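Local coordinates for endo-alpha-mannosidase (PDB 4ACY), which cleaves alpha-mannosidic linkages within glycan chains as an endo-acting glycoside hydrolase of family GH99, at residues K205-G210 / S214-K219; D243-Y248 / Q268-H273; K312-I315 / Y321-I324. All blocks are in the same frame, centred on the assembly; numbering follows the deposited sequence.

Contact 1 of 3, residues K205-G210 / S214-K219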
loop_
_atom_site.group_PDB
_atom_site.type_symbol
_atom_site.label_atom_id
_atom_site.label_comp_id
_atom_site.label_asym_id
_atom_site.label_seq_id
_atom_site.Cartn_x
_atom_site.Cartn_y
_atom_site.Cartn_z
ATOM N N LYS A 205 -19.661 15.777 0.505
ATOM C CA LYS A 205 -19.465 17.065 1.183
ATOM C C LYS A 205 -18.034 17.574 1.031
ATOM O O LYS A 205 -17.780 18.779 1.042
ATOM C CB LYS A 205 -19.813 16.946 2.665
ATOM C CG LYS A 205 -21.289 16.679 2.907
ATOM C CD LYS A 205 -21.559 16.392 4.364
ATOM C CE LYS A 205 -23.053 16.351 4.624
ATOM N NZ LYS A 205 -23.285 15.932 6.037
ATOM N N LEU A 206 -17.106 16.631 0.916
ATOM C CA LEU A 206 -15.687 16.917 0.791
ATOM C C LEU A 206 -15.226 16.964 -0.674
ATOM O O LEU A 206 -14.356 17.772 -1.021
ATOM C CB LEU A 206 -14.884 15.847 1.563
ATOM C CG LEU A 206 -13.368 15.992 1.576
ATOM C CD1 LEU A 206 -13.008 17.281 2.286
ATOM C CD2 LEU A 206 -12.706 14.787 2.263
ATOM N N PHE A 207 -15.816 16.123 -1.527
ATOM C CA PHE A 207 -15.293 15.912 -2.884
ATOM C C PHE A 207 -16.162 16.447 -4.036
ATOM O O PHE A 207 -15.694 16.518 -5.169
ATOM C CB PHE A 207 -14.985 14.425 -3.130
ATOM C CG PHE A 207 -13.905 13.857 -2.246
ATOM C CD1 PHE A 207 -12.754 14.586 -1.951
ATOM C CD2 PHE A 207 -14.029 12.559 -1.738
ATOM C CE1 PHE A 207 -11.747 14.043 -1.146
ATOM C CE2 PHE A 207 -13.022 12.012 -0.933
ATOM C CZ PHE A 207 -11.890 12.758 -0.633
ATOM N N ALA A 208 -17.427 16.775 -3.772
ATOM C CA ALA A 208 -18.254 17.450 -4.788
ATOM C C ALA A 208 -17.834 18.911 -4.894
ATOM O O ALA A 208 -17.457 19.531 -3.899
ATOM C CB ALA A 208 -19.741 17.343 -4.451
ATOM N N ALA A 209 -17.889 19.463 -6.102
ATOM C CA ALA A 209 -17.534 20.872 -6.320
ATOM C C ALA A 209 -18.301 21.789 -5.357
ATOM O O ALA A 209 -17.713 22.673 -4.737
ATOM C CB ALA A 209 -17.795 21.269 -7.774
ATOM N N GLY A 210 -19.600 21.547 -5.211
ATOM C CA GLY A 210 -20.443 22.358 -4.327
ATOM C C GLY A 210 -20.488 21.908 -2.879
ATOM O O GLY A 210 -21.195 22.510 -2.063
ATOM N N SER A 214 -15.940 21.362 0.730
ATOM C CA SER A 214 -15.220 20.903 -0.462
ATOM C C SER A 214 -13.763 21.328 -0.484
ATOM O O SER A 214 -13.413 22.441 -0.071
ATOM C CB SER A 214 -15.899 21.377 -1.747
ATOM O OG SER A 214 -15.236 20.843 -2.884
ATOM N N VAL A 215 -12.910 20.427 -0.957
ATOM C CA VAL A 215 -11.516 20.777 -1.252
ATOM C C VAL A 215 -11.329 21.073 -2.748
ATOM O O VAL A 215 -10.226 21.406 -3.196
ATOM C CB VAL A 215 -10.524 19.647 -0.841
ATOM C CG1 VAL A 215 -10.419 19.565 0.669
ATOM C CG2 VAL A 215 -10.936 18.314 -1.432
ATOM N N ARG A 216 -12.398 20.932 -3.519
ATOM C CA ARG A 216 -12.289 21.088 -4.958
ATOM C C ARG A 216 -11.984 22.540 -5.280
ATOM O O ARG A 216 -12.616 23.463 -4.746
ATOM C CB ARG A 216 -13.555 20.639 -5.679
ATOM C CG ARG A 216 -13.902 19.141 -5.554
ATOM C CD ARG A 216 -12.719 18.263 -5.926
ATOM N NE ARG A 216 -13.080 16.841 -5.884
ATOM C CZ ARG A 216 -12.228 15.845 -6.121
ATOM N NH1 ARG A 216 -10.969 16.100 -6.436
ATOM N NH2 ARG A 216 -12.651 14.587 -6.055
ATOM N N ASN A 217 -10.970 22.717 -6.118
ATOM C CA ASN A 217 -10.523 24.033 -6.567
ATOM C C ASN A 217 -9.964 24.908 -5.457
ATOM O O ASN A 217 -9.907 26.136 -5.576
ATOM C CB ASN A 217 -11.614 24.710 -7.398
ATOM C CG ASN A 217 -11.932 23.919 -8.642
ATOM O OD1 ASN A 217 -11.026 23.439 -9.338
ATOM N ND2 ASN A 217 -13.214 23.761 -8.926
ATOM N N THR A 218 -9.549 24.253 -4.376
ATOM C CA THR A 218 -8.726 24.868 -3.353
ATOM C C THR A 218 -7.315 24.355 -3.582
ATOM O O THR A 218 -7.096 23.494 -4.432
ATOM C CB THR A 218 -9.173 24.468 -1.926
ATOM O OG1 THR A 218 -8.796 23.104 -1.672
ATOM C CG2 THR A 218 -10.670 24.611 -1.763
ATOM N N LYS A 219 -6.357 24.864 -2.815
ATOM C CA LYS A 219 -4.992 24.381 -2.886
ATOM C C LYS A 219 -4.879 22.934 -2.368
ATOM O O LYS A 219 -3.809 22.335 -2.453
ATOM C CB LYS A 219 -4.069 25.288 -2.070
ATOM C CG LYS A 219 -4.226 25.119 -0.563
ATOM C CD LYS A 219 -3.199 25.933 0.214
ATOM C CE LYS A 219 -1.799 25.320 0.139
ATOM N NZ LYS A 219 -0.885 26.053 1.065
HETATM O O HOH W 1 -15.425 23.776 -4.722
#
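F207 and R216 meet at an oblique angle: the phenyl ring and the guanidinium group are inclined by 48°, with F207 CB 3.7 Å from R216 NH2 and F207 CD1 over one face of the guanidinium. The pose is set largely by polar bonds, the first of them to the backbone. R216 NE donates to F207 O at 2.7 Å, almost straight at 169°, and the carbonyl oxygen lies at the edge of the guanidinium, in its plane. The side chain of R216 bends at its second torsion to make that approach. Its outer nitrogens are then turned to other partners, NH1 in a salt bridge to D221, NH2 in a salt bridge to D243 and a hydrogen bond to C241 O, so the group is clamped from several directions.

V215, next to R216, spreads its two methyl groups over different neighbours. CG1 packs against L206 CD1 at 3.8 Å, while CG2 sits at the edge of the F207 ring, 4.2 Å from F207 CD1; that ring also stacks on F224. V215 N donates to L206 O at 3.0 Å.

The hydroxyl of S214, turned away from its backbone N (chi1 -176°), bonds A208 O with OG at 2.8 Å and also accepts from R216 N at 2.9 Å, making an ST turn. A water adds a further link by donating to both A209 O and R216 O.

The example illustrates how a helix can end: carbonyls of L206, F207 and A208, at or just past the last turn, are taken up by the chain that doubles back after it. The returning segment continues into a type II beta turn from V215 to T218. The arrangement belongs to an alpha-to-beta connection of a TIM barrel, here between helix 200-207 and strand 223-227.

Contact 2 of 3, residues D243-Y248 / Q268-H273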
loop_
_atom_site.group_PDB
_atom_site.type_symbol
_atom_site.label_atom_id
_atom_site.label_comp_id
_atom_site.label_asym_id
_atom_site.label_seq_id
_atom_site.Cartn_x
_atom_site.Cartn_y
_atom_site.Cartn_z
ATOM N N ASP A 243 -12.187 10.578 -7.537
ATOM C CA ASP A 243 -11.568 10.606 -8.857
ATOM C C ASP A 243 -11.258 9.236 -9.412
ATOM O O ASP A 243 -10.977 9.091 -10.607
ATOM C CB ASP A 243 -10.300 11.444 -8.785
ATOM C CG ASP A 243 -10.591 12.833 -8.313
ATOM O OD1 ASP A 243 -11.016 13.655 -9.157
ATOM O OD2 ASP A 243 -10.449 13.098 -7.103
ATOM N N GLY A 244 -11.287 8.233 -8.543
ATOM C CA GLY A 244 -10.997 6.891 -8.985
ATOM C C GLY A 244 -11.108 5.868 -7.880
ATOM O O GLY A 244 -11.613 6.157 -6.789
ATOM N N PHE A 245 -10.621 4.672 -8.183
ATOM C CA PHE A 245 -10.752 3.544 -7.250
ATOM C C PHE A 245 -9.594 2.567 -7.347
ATOM O O PHE A 245 -8.995 2.402 -8.409
ATOM C CB PHE A 245 -12.082 2.797 -7.470
ATOM C CG PHE A 245 -12.309 2.347 -8.878
ATOM C CD1 PHE A 245 -12.844 3.222 -9.823
ATOM C CD2 PHE A 245 -12.037 1.031 -9.262
ATOM C CE1 PHE A 245 -13.070 2.799 -11.146
ATOM C CE2 PHE A 245 -12.272 0.601 -10.576
ATOM C CZ PHE A 245 -12.789 1.489 -11.514
ATOM N N TYR A 246 -9.290 1.914 -6.223
ATOM C CA TYR A 246 -8.249 0.881 -6.179
ATOM C C TYR A 246 -8.766 -0.320 -5.425
ATOM O O TYR A 246 -9.848 -0.250 -4.823
ATOM C CB TYR A 246 -6.933 1.403 -5.566
ATOM C CG TYR A 246 -6.898 1.597 -4.053
ATOM C CD1 TYR A 246 -7.799 2.455 -3.400
ATOM C CD2 TYR A 246 -5.923 0.953 -3.280
ATOM C CE1 TYR A 246 -7.743 2.635 -1.996
ATOM C CE2 TYR A 246 -5.833 1.145 -1.893
ATOM C CZ TYR A 246 -6.759 1.979 -1.252
ATOM O OH TYR A 246 -6.702 2.192 0.109
ATOM N N THR A 247 -8.008 -1.409 -5.467
ATOM C CA THR A 247 -8.526 -2.710 -5.019
ATOM C C THR A 247 -7.833 -3.246 -3.776
ATOM O O THR A 247 -8.405 -4.070 -3.045
ATOM C CB THR A 247 -8.481 -3.758 -6.136
ATOM O OG1 THR A 247 -7.126 -3.992 -6.531
ATOM C CG2 THR A 247 -9.290 -3.277 -7.343
ATOM N N TYR A 248 -6.603 -2.772 -3.565
ATOM C CA TYR A 248 -5.733 -3.115 -2.439
ATOM C C TYR A 248 -5.331 -4.590 -2.260
ATOM O O TYR A 248 -4.151 -4.931 -2.352
ATOM C CB TYR A 248 -6.171 -2.510 -1.084
ATOM C CG TYR A 248 -5.068 -2.748 -0.097
ATOM C CD1 TYR A 248 -3.900 -1.991 -0.156
ATOM C CD2 TYR A 248 -5.128 -3.818 0.809
ATOM C CE1 TYR A 248 -2.825 -2.254 0.692
ATOM C CE2 TYR A 248 -4.041 -4.093 1.674
ATOM C CZ TYR A 248 -2.905 -3.300 1.604
ATOM O OH TYR A 248 -1.828 -3.536 2.446
ATOM N N GLN A 268 -13.036 -0.705 -18.071
ATOM C CA GLN A 268 -14.060 -0.240 -19.011
ATOM C C GLN A 268 -15.031 0.722 -18.325
ATOM O O GLN A 268 -15.373 1.754 -18.896
ATOM C CB GLN A 268 -14.824 -1.418 -19.634
ATOM C CG GLN A 268 -14.082 -2.196 -20.723
ATOM C CD GLN A 268 -14.832 -3.471 -21.157
ATOM O OE1 GLN A 268 -16.075 -3.504 -21.197
ATOM N NE2 GLN A 268 -14.079 -4.522 -21.486
ATOM N N TRP A 269 -15.458 0.386 -17.105
ATOM C CA TRP A 269 -16.329 1.253 -16.308
ATOM C C TRP A 269 -15.636 2.580 -15.996
ATOM O O TRP A 269 -16.241 3.653 -16.109
ATOM C CB TRP A 269 -16.745 0.566 -14.994
ATOM C CG TRP A 269 -17.799 1.341 -14.239
ATOM C CD1 TRP A 269 -19.157 1.184 -14.334
ATOM C CD2 TRP A 269 -17.588 2.406 -13.298
ATOM N NE1 TRP A 269 -19.797 2.072 -13.512
ATOM C CE2 TRP A 269 -18.865 2.841 -12.868
ATOM C CE3 TRP A 269 -16.448 3.041 -12.786
ATOM C CZ2 TRP A 269 -19.035 3.871 -11.937
ATOM C CZ3 TRP A 269 -16.619 4.068 -11.863
ATOM C CH2 TRP A 269 -17.901 4.473 -11.448
ATOM N N ALA A 270 -14.363 2.498 -15.599
ATOM C CA ALA A 270 -13.589 3.681 -15.256
ATOM C C ALA A 270 -13.537 4.654 -16.431
ATOM O O ALA A 270 -13.790 5.844 -16.263
ATOM C CB ALA A 270 -12.171 3.296 -14.823
ATOM N N LYS A 271 -13.177 4.134 -17.603
ATOM C CA LYS A 271 -13.076 4.930 -18.829
ATOM C C LYS A 271 -14.433 5.572 -19.138
ATOM O O LYS A 271 -14.520 6.781 -19.388
ATOM C CB LYS A 271 -12.583 4.040 -19.981
ATOM C CG LYS A 271 -12.239 4.745 -21.293
ATOM C CD LYS A 271 -11.757 3.712 -22.326
ATOM C CE LYS A 271 -11.918 4.204 -23.771
ATOM N NZ LYS A 271 -10.615 4.666 -24.335
ATOM N N ALA A 272 -15.494 4.771 -19.078
ATOM C CA ALA A 272 -16.838 5.268 -19.374
ATOM C C ALA A 272 -17.331 6.313 -18.368
ATOM O O ALA A 272 -18.175 7.140 -18.705
ATOM C CB ALA A 272 -17.836 4.099 -19.491
ATOM N N HIS A 273 -16.798 6.284 -17.144
ATOM C CA HIS A 273 -17.247 7.190 -16.085
ATOM C C HIS A 273 -16.230 8.258 -15.673
ATOM O O HIS A 273 -16.386 8.904 -14.625
ATOM C CB HIS A 273 -17.727 6.380 -14.880
ATOM C CG HIS A 273 -18.991 5.633 -15.148
ATOM N ND1 HIS A 273 -20.232 6.124 -14.797
ATOM C CD2 HIS A 273 -19.215 4.464 -15.791
ATOM C CE1 HIS A 273 -21.163 5.270 -15.183
ATOM N NE2 HIS A 273 -20.574 4.256 -15.790
#
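F245 places CG between its backbone N and carbonyl carbon (chi1 54°), and W269 holds its CG anti to the backbone N (chi1 -172°); the two torsions bring the phenyl ring against the benzene half of the indole. The pair lies within a beta-alpha-beta crossover of the TIM barrel, made of strand 244-246, helix 263-272 and strand 276-281, and it illustrates how a barrel strand meets its own covering helix largely through one large side chain.

The rings are inclined at 70° with centroids 5.8 Å apart, an oblique pairing that is purely apolar. A270 presents its CB to the same end of the phenyl group: F245 CE1 lies 3.8 Å from both W269 CE3 and A270 CB, which belong to consecutive residues of the helix. M266, from the preceding turn of the helix, and F277, from the adjoining strand, pack on F245 as well. Replacing F245 by an alanine is likely to open a gap between strand and helix and leave W269 CE3 and A270 CB without the ring that they meet.

The indole has a second neighbour inside its own segment: the ring of H273 lies over one of its faces, with H273 CD2 3.3 Å above the plane and offset toward the rim.

Contact 3 of 3, residues K312-I315 / Y321-I324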
loop_
_atom_site.group_PDB
_atom_site.type_symbol
_atom_site.label_atom_id
_atom_site.label_comp_id
_atom_site.label_asym_id
_atom_site.label_seq_id
_atom_site.Cartn_x
_atom_site.Cartn_y
_atom_site.Cartn_z
ATOM N N LYS A 312 0.495 -9.407 -14.861
ATOM C CA LYS A 312 0.067 -9.494 -16.258
ATOM C C LYS A 312 -1.400 -9.103 -16.413
ATOM O O LYS A 312 -1.748 -8.349 -17.322
ATOM C CB LYS A 312 0.331 -10.891 -16.841
ATOM C CG LYS A 312 -0.050 -11.050 -18.335
ATOM C CD LYS A 312 0.685 -10.044 -19.238
ATOM C CE LYS A 312 0.768 -10.533 -20.685
ATOM N NZ LYS A 312 1.231 -9.431 -21.584
ATOM N N ALA A 313 -2.255 -9.593 -15.517
ATOM C CA ALA A 313 -3.679 -9.214 -15.519
ATOM C C ALA A 313 -3.876 -7.698 -15.350
ATOM O O ALA A 313 -4.726 -7.101 -16.009
ATOM C CB ALA A 313 -4.438 -9.969 -14.442
ATOM N N ALA A 314 -3.099 -7.088 -14.460
ATOM C CA ALA A 314 -3.182 -5.641 -14.238
ATOM C C ALA A 314 -2.788 -4.866 -15.497
ATOM O O ALA A 314 -3.472 -3.925 -15.885
ATOM C CB ALA A 314 -2.339 -5.213 -13.055
ATOM N N ILE A 315 -1.714 -5.287 -16.156
ATOM C CA ILE A 315 -1.267 -4.622 -17.385
ATOM C C ILE A 315 -2.309 -4.803 -18.491
ATOM O O ILE A 315 -2.684 -3.836 -19.162
ATOM C CB ILE A 315 0.118 -5.134 -17.833
ATOM C CG1 ILE A 315 1.198 -4.700 -16.826
ATOM C CG2 ILE A 315 0.467 -4.630 -19.249
ATOM C CD1 ILE A 315 2.504 -5.441 -16.997
ATOM N N TYR A 321 -2.443 3.190 -14.242
ATOM C CA TYR A 321 -1.624 3.200 -13.024
ATOM C C TYR A 321 -1.744 1.834 -12.413
ATOM O O TYR A 321 -2.812 1.231 -12.476
ATOM C CB TYR A 321 -2.174 4.200 -11.994
ATOM C CG TYR A 321 -2.089 5.644 -12.401
ATOM C CD1 TYR A 321 -3.046 6.199 -13.248
ATOM C CD2 TYR A 321 -1.068 6.460 -11.919
ATOM C CE1 TYR A 321 -2.983 7.531 -13.626
ATOM C CE2 TYR A 321 -0.986 7.801 -12.298
ATOM C CZ TYR A 321 -1.951 8.319 -13.143
ATOM O OH TYR A 321 -1.872 9.632 -13.520
ATOM N N ILE A 322 -0.661 1.348 -11.825
ATOM C CA ILE A 322 -0.691 0.073 -11.108
ATOM C C ILE A 322 -0.128 0.293 -9.725
ATOM O O ILE A 322 0.886 0.975 -9.559
ATOM C CB ILE A 322 0.056 -1.046 -11.892
ATOM C CG1 ILE A 322 -0.723 -1.381 -13.174
ATOM C CG2 ILE A 322 0.246 -2.326 -11.013
ATOM C CD1 ILE A 322 -0.018 -2.407 -14.073
ATOM N N SER A 323 -0.799 -0.273 -8.721
ATOM C CA SER A 323 -0.297 -0.225 -7.368
ATOM C C SER A 323 0.154 -1.608 -6.935
ATOM O O SER A 323 -0.370 -2.631 -7.392
ATOM C CB SER A 323 -1.332 0.369 -6.395
ATOM O OG SER A 323 -2.557 -0.371 -6.407
ATOM N N ILE A 324 1.152 -1.627 -6.062
ATOM C CA ILE A 324 1.749 -2.864 -5.596
ATOM C C ILE A 324 1.494 -3.042 -4.097
ATOM O O ILE A 324 1.943 -2.248 -3.261
ATOM C CB ILE A 324 3.268 -2.922 -5.905
ATOM C CG1 ILE A 324 3.488 -2.874 -7.430
ATOM C CG2 ILE A 324 3.885 -4.203 -5.319
ATOM C CD1 ILE A 324 4.945 -2.759 -7.817
#
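A314 and I315 meet I322 through aliphatic groups, with no flat group at the interface between the two segments; the flat side chains nearby come from outside, Y311 and F371 against I322 and W367 against I315. The one aromatic ring in the two segments, that of Y321, takes no part: it stacks on the ring of H41, and its hydroxyl bonds T184. The contact is therefore a worked example of helix-to-strand packing at its simplest, three hydrophobic side chains with neither faces nor edges to match between them.

I322 does most of the reaching. Its CG1 lies anti to the carbonyl carbon (chi1 -68°) and the chain runs on fully extended (chi2 176°), which carries CD1 across to the helix. There I322 CD1 touches A314 CB at 3.8 Å and, at an equal 3.8 Å, I315 CG1, so the methyl group meets consecutive residues of the helix. I322 CG1 follows behind, 4.2 Å from A314 CB. The isoleucines cross obliquely, and I315 meets its partner with the middle of its side chain: its own terminal CD1 lies farther off, 4.9 Å from I322 CD1.

A314 points its CB toward the strand, and its small side chain is consistent with the close approach, A314 CA and I322 CA being 7.0 Å apart. All three touching residues are buried, and the contact is apolar throughout.

Within the barrel, I322 and I324 lie on the face of the strand that the helices cover: Y311 of helix 305-316 packs on both, and Y307 on I324. S323 between them bonds P279 and S280 of the adjoining strand 276-281. Helix 359-376 adds a further side through W367, F371 and A374, and strand 42-46 pairs with I322 and I324 through I43.

In the fold
The three contacts sample one closed eight-stranded barrel at different depths. Contacts 2 and 3 are buried and join helices to strands with apolar side chains alone, chiefly aromatic in contact 2, aliphatic in contact 3; their centres lie 13 Å apart, and strand 276-281 runs between their strands in the sheet. Contact 1 is only partly buried, its centre about 25 Å from the centre of the chain, and there polar bonds to the carbonyls at a helix end do much of the work. It is nevertheless tied to contact 2 by the salt bridge between R216 and D243, whereas contact 3 stays about 13 Å from contact 1 at the nearest atoms.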